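PDB 3EXA: tRNA dimethylallyltransferase, which probably transfers a dimethylallyl group from dimethylallyl diphosphate onto adenosine 37 of tRNAs that read codons beginning with uridine. Local coordinates for residues 47-52 / 61-66; 107-112 / 279-284; 129-132 / 138-141. All blocks are in the same frame, centred on the assembly; numbering follows the deposited sequence.

The three contacts illustrate how chemistry follows place in a fold. Contact 1 is a surface contact between two loops near the predicted substrate pocket and relies on a salt bridge over an aliphatic patch. Contact 2, partly buried, joins the end of helix 102-110 to the loop before an edge strand of the same parallel-sheet body; its lysine lies at a histidine edge in a close approach whose length is doubtful. Contact 3, also partly buried, is wholly apolar and pairs two consecutive helices, its centre about 45 Å from that of the chain. Contacts 1 and 2 share no helix or strand, although their nearest atoms are about 7 Å apart, whereas contacts 2 and 3 both touch the second subunit.

Contact 1: 47-52 / 61-66; sequences TAKITA and HLIDIK
K49 and D64 form the one ion pair between these two loops, and the pair shows how a lysine can serve two chemistries along one chain. The salt bridge is a hydrogen bond from K49 NZ to D64 OD2, modelled at 2.5 Å, a length that is doubtful at this resolution. It is made through the syn lone pair of D64 OD2, the one facing OD1. D64 OD1 stays back at 4.0 Å from K49 NZ, making the grip one-sided rather than bidentate. The same ammonium has a second carboxylate partner in D44 and a hydrogen bond to the carbonyl oxygen of Y40. Several oxygens thus gather round it, which would be expected to stabilise its positive charge.

The apolar part lies further back along the lysine. With CG anti to the backbone N (chi1 -165°), the K49 chain sets out toward 61-66 and then bends at chi3 (-68°), which carries the amino group round to the aspartate. At the bend, K49 CD rests 3.9 Å from I63 CG2, and the two side chains run past each other in opposite directions.

Backbone bonds fix the surroundings. D64 is bonded through its main chain to Q38, and I65 and K66 both to V39, so 61-66 is tied to the loop after strand 29-33.

Side-chain capping orders the other loop. T51 stands at the N-cap of helix 52-55: its side chain caps a backbone N at the start of the helix while E54 OE2 accepts from T51 N, the reciprocal pattern of a capping box.

The whole is a surface salt bridge between two loops of a P-loop NTPase-type body: the K49 side chain lies about 9 Å from that of T17, in the Walker A region thought to bind substrate.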
# COMPACT_ATOMS: atom_id res chain seq x y z
N THR A 47 30.86 9.74 15.45
CA THR A 47 29.62 10.50 15.50
C THR A 47 29.67 11.70 16.43
O THR A 47 28.66 12.36 16.65
CB THR A 47 28.44 9.60 15.90
OG1 THR A 47 28.51 9.31 17.29
CG2 THR A 47 28.48 8.29 15.12
N ALA A 48 30.86 12.00 16.96
CA ALA A 48 31.03 13.13 17.87
C ALA A 48 29.97 13.08 18.95
O ALA A 48 29.32 14.09 19.27
CB ALA A 48 30.93 14.45 17.10
N LYS A 49 29.78 11.89 19.51
CA LYS A 49 28.79 11.66 20.56
C LYS A 49 29.09 12.52 21.79
O LYS A 49 30.24 12.66 22.21
CB LYS A 49 28.78 10.18 20.94
CG LYS A 49 27.57 9.75 21.75
CD LYS A 49 27.46 8.22 21.82
CE LYS A 49 27.13 7.61 20.47
NZ LYS A 49 27.24 6.13 20.48
N ILE A 50 28.03 13.10 22.36
CA ILE A 50 28.18 13.93 23.54
C ILE A 50 28.60 13.08 24.73
O ILE A 50 28.13 11.96 24.91
CB ILE A 50 26.86 14.65 23.91
CG1 ILE A 50 27.05 15.45 25.20
CG2 ILE A 50 25.74 13.64 24.10
CD1 ILE A 50 25.89 16.34 25.56
N THR A 51 29.49 13.62 25.56
CA THR A 51 29.96 12.89 26.72
C THR A 51 29.11 13.19 27.95
O THR A 51 28.40 14.19 27.99
CB THR A 51 31.42 13.24 27.03
OG1 THR A 51 31.51 14.64 27.34
CG2 THR A 51 32.30 12.94 25.81
N ALA A 52 29.18 12.32 28.96
CA ALA A 52 28.42 12.53 30.18
C ALA A 52 28.84 13.85 30.83
O ALA A 52 28.02 14.53 31.46
CB ALA A 52 28.63 11.36 31.14
N HIS A 61 18.19 12.03 25.89
CA HIS A 61 17.50 10.85 25.40
C HIS A 61 17.81 10.50 23.95
O HIS A 61 18.21 11.35 23.16
CB HIS A 61 15.99 11.05 25.52
CG HIS A 61 15.54 11.51 26.87
ND1 HIS A 61 15.74 12.79 27.33
CD2 HIS A 61 14.92 10.84 27.88
CE1 HIS A 61 15.27 12.90 28.56
NE2 HIS A 61 14.77 11.73 28.91
N LEU A 62 17.59 9.23 23.63
CA LEU A 62 17.80 8.71 22.29
C LEU A 62 19.27 8.57 21.91
O LEU A 62 19.65 8.71 20.75
CB LEU A 62 17.06 9.59 21.29
CG LEU A 62 15.60 9.20 21.00
CD1 LEU A 62 14.90 8.59 22.22
CD2 LEU A 62 14.88 10.42 20.51
N ILE A 63 20.10 8.31 22.92
CA ILE A 63 21.51 8.12 22.69
C ILE A 63 21.83 6.67 23.05
O ILE A 63 21.46 6.19 24.12
CB ILE A 63 22.36 9.02 23.58
CG1 ILE A 63 21.97 10.48 23.38
CG2 ILE A 63 23.83 8.83 23.25
CD1 ILE A 63 22.34 11.03 22.04
N ASP A 64 22.52 5.98 22.14
CA ASP A 64 22.90 4.61 22.39
C ASP A 64 21.69 3.70 22.61
O ASP A 64 21.62 3.00 23.61
CB ASP A 64 23.83 4.57 23.61
CG ASP A 64 25.18 5.18 23.30
OD1 ASP A 64 25.91 5.58 24.23
OD2 ASP A 64 25.53 5.24 22.11
N ILE A 65 20.76 3.71 21.66
CA ILE A 65 19.56 2.88 21.77
C ILE A 65 19.40 1.85 20.65
O ILE A 65 18.47 1.04 20.67
CB ILE A 65 18.30 3.76 21.75
CG1 ILE A 65 18.31 4.60 20.47
CG2 ILE A 65 18.24 4.64 22.99
CD1 ILE A 65 17.01 5.29 20.18
N LYS A 66 20.30 1.87 19.67
CA LYS A 66 20.24 0.94 18.55
C LYS A 66 21.61 0.37 18.16
O LYS A 66 22.58 1.11 18.05
CB LYS A 66 19.64 1.65 17.33
CG LYS A 66 18.14 1.82 17.37
CD LYS A 66 17.45 0.56 16.91
CE LYS A 66 15.95 0.75 16.86
NZ LYS A 66 15.32 -0.48 16.31

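Contact 2: 107-112 / 279-284; sequences AVIHQF and RNKANV
I109 and H110 meet K281 at the end of helix 102-110, where the P-loop NTPase-type body brings this helix up against the loop running from helix 256-279 into the edge strand 284-288. K281 and H110 approach from opposite directions, and the lysine NZ lies at the edge of the imidazole, in its plane. The modelled separation of K281 NZ from H110 CE1, 3.0 Å, is too short to be taken literally, so the detailed placement of the two groups is doubtful. On either side of that carbon, H110 ND1 and NE2 are each 3.9 Å from K281 NZ. The two residues are best regarded as neighbours, with no bond assigned between them.

The lysine chain is bent at chi2 (-121°) and chi3 (61°), and its tip also meets the tip of I109, whose CD1 is 4.0 Å from K281 NZ. I109 holds its CG1 between the backbone N and the carbonyl carbon (chi1 67°). I109 CG1 lies over one face of the H110 ring, offset toward its rim, while the residue itself packs on L192 of strand 191-198.

N106, one turn back on the helix, ties the two partners together: its carbonyl oxygen takes a weak hydrogen bond from H110 ND1, and its OD1 a weak one from K281 NZ. Beyond the helix, F112 stands beside the second subunit, making a cation-pi contact with R160 of that chain. Within its own chain, H110 CB sits 3.7 Å above one face of the F112 ring, offset toward its rim.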
# COMPACT_ATOMS: atom_id res chain seq x y z
N ALA A 107 9.91 16.21 11.04
CA ALA A 107 8.92 15.17 11.26
C ALA A 107 8.32 15.26 12.66
O ALA A 107 7.16 14.92 12.85
CB ALA A 107 9.55 13.81 11.04
N VAL A 108 9.11 15.72 13.62
CA VAL A 108 8.66 15.85 15.00
C VAL A 108 7.87 17.13 15.25
O VAL A 108 6.83 17.12 15.89
CB VAL A 108 9.85 15.85 15.98
CG1 VAL A 108 9.40 16.32 17.35
CG2 VAL A 108 10.45 14.46 16.05
N ILE A 109 8.38 18.24 14.73
CA ILE A 109 7.72 19.51 14.95
C ILE A 109 6.45 19.68 14.13
O ILE A 109 5.69 20.61 14.37
CB ILE A 109 8.65 20.70 14.65
CG1 ILE A 109 8.97 20.76 13.16
CG2 ILE A 109 9.91 20.58 15.46
CD1 ILE A 109 9.73 22.02 12.78
N HIS A 110 6.22 18.78 13.18
CA HIS A 110 5.03 18.87 12.35
C HIS A 110 4.12 17.66 12.51
O HIS A 110 3.01 17.63 11.97
CB HIS A 110 5.42 19.02 10.87
CG HIS A 110 6.01 20.35 10.54
ND1 HIS A 110 7.25 20.49 9.94
CD2 HIS A 110 5.54 21.61 10.71
CE1 HIS A 110 7.51 21.77 9.75
NE2 HIS A 110 6.48 22.47 10.21
N GLN A 111 4.58 16.66 13.24
CA GLN A 111 3.78 15.46 13.45
C GLN A 111 3.30 14.86 12.13
O GLN A 111 2.13 14.50 12.01
CB GLN A 111 2.57 15.77 14.33
CG GLN A 111 2.88 16.03 15.77
CD GLN A 111 3.63 14.88 16.40
OE1 GLN A 111 4.83 14.70 16.18
NE2 GLN A 111 2.92 14.08 17.19
N PHE A 112 4.20 14.74 11.15
CA PHE A 112 3.83 14.18 9.85
C PHE A 112 3.19 12.80 10.00
O PHE A 112 3.65 11.97 10.79
CB PHE A 112 5.06 14.05 8.94
CG PHE A 112 5.58 15.36 8.44
CD1 PHE A 112 4.72 16.34 7.96
CD2 PHE A 112 6.95 15.60 8.39
CE1 PHE A 112 5.21 17.54 7.45
CE2 PHE A 112 7.45 16.80 7.88
CZ PHE A 112 6.58 17.76 7.41
N ARG A 279 18.08 27.31 6.95
CA ARG A 279 17.94 28.70 6.52
C ARG A 279 16.65 28.82 5.73
O ARG A 279 16.05 29.89 5.65
CB ARG A 279 19.12 29.12 5.63
CG ARG A 279 20.34 29.61 6.38
CD ARG A 279 20.01 30.90 7.13
NE ARG A 279 21.16 31.50 7.79
CZ ARG A 279 21.15 32.69 8.38
NH1 ARG A 279 20.03 33.41 8.40
NH2 ARG A 279 22.24 33.16 8.96
N ASN A 280 16.23 27.70 5.15
CA ASN A 280 15.02 27.66 4.35
C ASN A 280 13.78 27.44 5.21
O ASN A 280 12.66 27.43 4.70
CB ASN A 280 15.12 26.55 3.30
CG ASN A 280 14.46 26.92 1.99
OD1 ASN A 280 14.24 26.08 1.14
ND2 ASN A 280 14.16 28.21 1.83
N LYS A 281 13.98 27.25 6.51
CA LYS A 281 12.84 27.04 7.41
C LYS A 281 12.42 28.36 8.07
O LYS A 281 13.21 28.99 8.76
CB LYS A 281 13.19 26.01 8.49
CG LYS A 281 13.45 24.61 7.95
CD LYS A 281 12.50 23.60 8.55
CE LYS A 281 11.06 23.92 8.21
NZ LYS A 281 10.10 22.98 8.87
N ALA A 282 11.18 28.78 7.86
CA ALA A 282 10.69 30.01 8.45
C ALA A 282 10.44 29.80 9.95
O ALA A 282 10.15 28.68 10.38
CB ALA A 282 9.39 30.46 7.76
N ASN A 283 10.56 30.87 10.73
CA ASN A 283 10.37 30.81 12.18
C ASN A 283 11.64 30.34 12.91
O ASN A 283 11.57 29.89 14.05
CB ASN A 283 9.19 29.91 12.52
CG ASN A 283 7.89 30.42 11.93
OD1 ASN A 283 6.90 29.69 11.84
ND2 ASN A 283 7.88 31.69 11.54
N VAL A 284 12.79 30.44 12.24
CA VAL A 284 14.07 30.06 12.82
C VAL A 284 14.89 31.31 13.09
O VAL A 284 15.40 31.96 12.16
CB VAL A 284 14.87 29.12 11.89
CG1 VAL A 284 16.21 28.77 12.54
CG2 VAL A 284 14.08 27.84 11.63

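Contact 3: 129-132 / 138-141; sequences AFVN and ALHD
L139 is forked between two neighbours on helix 121-133, and each of its methyl groups takes one of them. L139 CD1 reaches F130 CD2 at 3.8 Å, while L139 CD2 comes to 3.7 Å from V131 CB. Both pairs lie at a slant to one another, and the leucine is thereby wedged between an aromatic ring and a branched aliphatic chain.

The phenylalanine continues past the leucine's side chain to the backbone of helix 136-144. Its CG is anti to the backbone N (chi1 -176°), which extends the ring across the gap and sets F130 CE2 3.7 Å from L139 CA. A138 C and L139 N lie at the edge of the ring, in its plane. A138 CB stands 4.2 Å from F130 CE2. The backbones are correspondingly near, with 5.7 Å between V131 CA and L139 CA.

In the next shell, the F130 ring receives the cation of K142 and meets the ring of Y134, whose plane is turned by about 60°. V162, I163 and L166 of helix 159-171 also pack on L139, and Y159 of the same helix packs on V131. V131 also packs on L103 of the second subunit, so this small core reaches the dimeric assembly of the crystal.

Taken together, this is the apolar seam of a helical hairpin, two consecutive helices packed close to their short connection and backed by a third. It belongs to an all-helical lobe projecting far from the parallel-sheet body, as does the helical insertion domain of related tRNA dimethylallyltransferases.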
# COMPACT_ATOMS: atom_id res chain seq x y z
N ALA A 129 -15.72 -4.98 -11.33
CA ALA A 129 -17.16 -4.94 -11.60
C ALA A 129 -17.40 -4.18 -12.90
O ALA A 129 -18.31 -4.50 -13.67
CB ALA A 129 -17.88 -4.25 -10.45
N PHE A 130 -16.57 -3.18 -13.16
CA PHE A 130 -16.70 -2.39 -14.36
C PHE A 130 -16.37 -3.21 -15.60
O PHE A 130 -17.11 -3.21 -16.58
CB PHE A 130 -15.75 -1.20 -14.29
CG PHE A 130 -15.88 -0.25 -15.44
CD1 PHE A 130 -16.70 0.86 -15.35
CD2 PHE A 130 -15.21 -0.50 -16.64
CE1 PHE A 130 -16.86 1.72 -16.43
CE2 PHE A 130 -15.36 0.36 -17.73
CZ PHE A 130 -16.19 1.47 -17.62
N VAL A 131 -15.24 -3.91 -15.55
CA VAL A 131 -14.80 -4.72 -16.67
C VAL A 131 -15.78 -5.86 -16.96
O VAL A 131 -15.83 -6.37 -18.09
CB VAL A 131 -13.35 -5.26 -16.44
CG1 VAL A 131 -13.32 -6.27 -15.31
CG2 VAL A 131 -12.82 -5.89 -17.72
N ASN A 132 -16.56 -6.26 -15.97
CA ASN A 132 -17.55 -7.33 -16.15
C ASN A 132 -18.90 -6.80 -16.61
O ASN A 132 -19.65 -7.48 -17.31
CB ASN A 132 -17.73 -8.11 -14.85
CG ASN A 132 -18.82 -9.15 -14.97
OD1 ASN A 132 -19.96 -8.92 -14.54
ND2 ASN A 132 -18.50 -10.29 -15.57
N ALA A 138 -13.69 -1.21 -22.97
CA ALA A 138 -14.31 -0.05 -22.33
C ALA A 138 -13.45 0.34 -21.12
O ALA A 138 -13.25 1.53 -20.84
CB ALA A 138 -15.73 -0.37 -21.88
N LEU A 139 -12.95 -0.67 -20.42
CA LEU A 139 -12.09 -0.45 -19.27
C LEU A 139 -10.77 0.13 -19.78
O LEU A 139 -10.07 0.86 -19.08
CB LEU A 139 -11.81 -1.77 -18.56
CG LEU A 139 -10.83 -1.64 -17.40
CD1 LEU A 139 -11.46 -0.80 -16.33
CD2 LEU A 139 -10.44 -3.00 -16.86
N HIS A 140 -10.47 -0.23 -21.03
CA HIS A 140 -9.28 0.22 -21.71
C HIS A 140 -9.49 1.68 -22.11
O HIS A 140 -8.59 2.51 -21.99
CB HIS A 140 -9.04 -0.65 -22.94
CG HIS A 140 -7.68 -0.49 -23.54
ND1 HIS A 140 -7.40 0.44 -24.52
CD2 HIS A 140 -6.51 -1.12 -23.28
CE1 HIS A 140 -6.12 0.38 -24.83
NE2 HIS A 140 -5.55 -0.57 -24.10
N ASP A 141 -10.70 1.99 -22.58
CA ASP A 141 -10.98 3.36 -22.97
C ASP A 141 -10.93 4.25 -21.72
O ASP A 141 -10.53 5.41 -21.80
CB ASP A 141 -12.35 3.47 -23.64
CG ASP A 141 -12.39 2.78 -25.00
OD1 ASP A 141 -11.40 2.88 -25.75
OD2 ASP A 141 -13.42 2.14 -25.31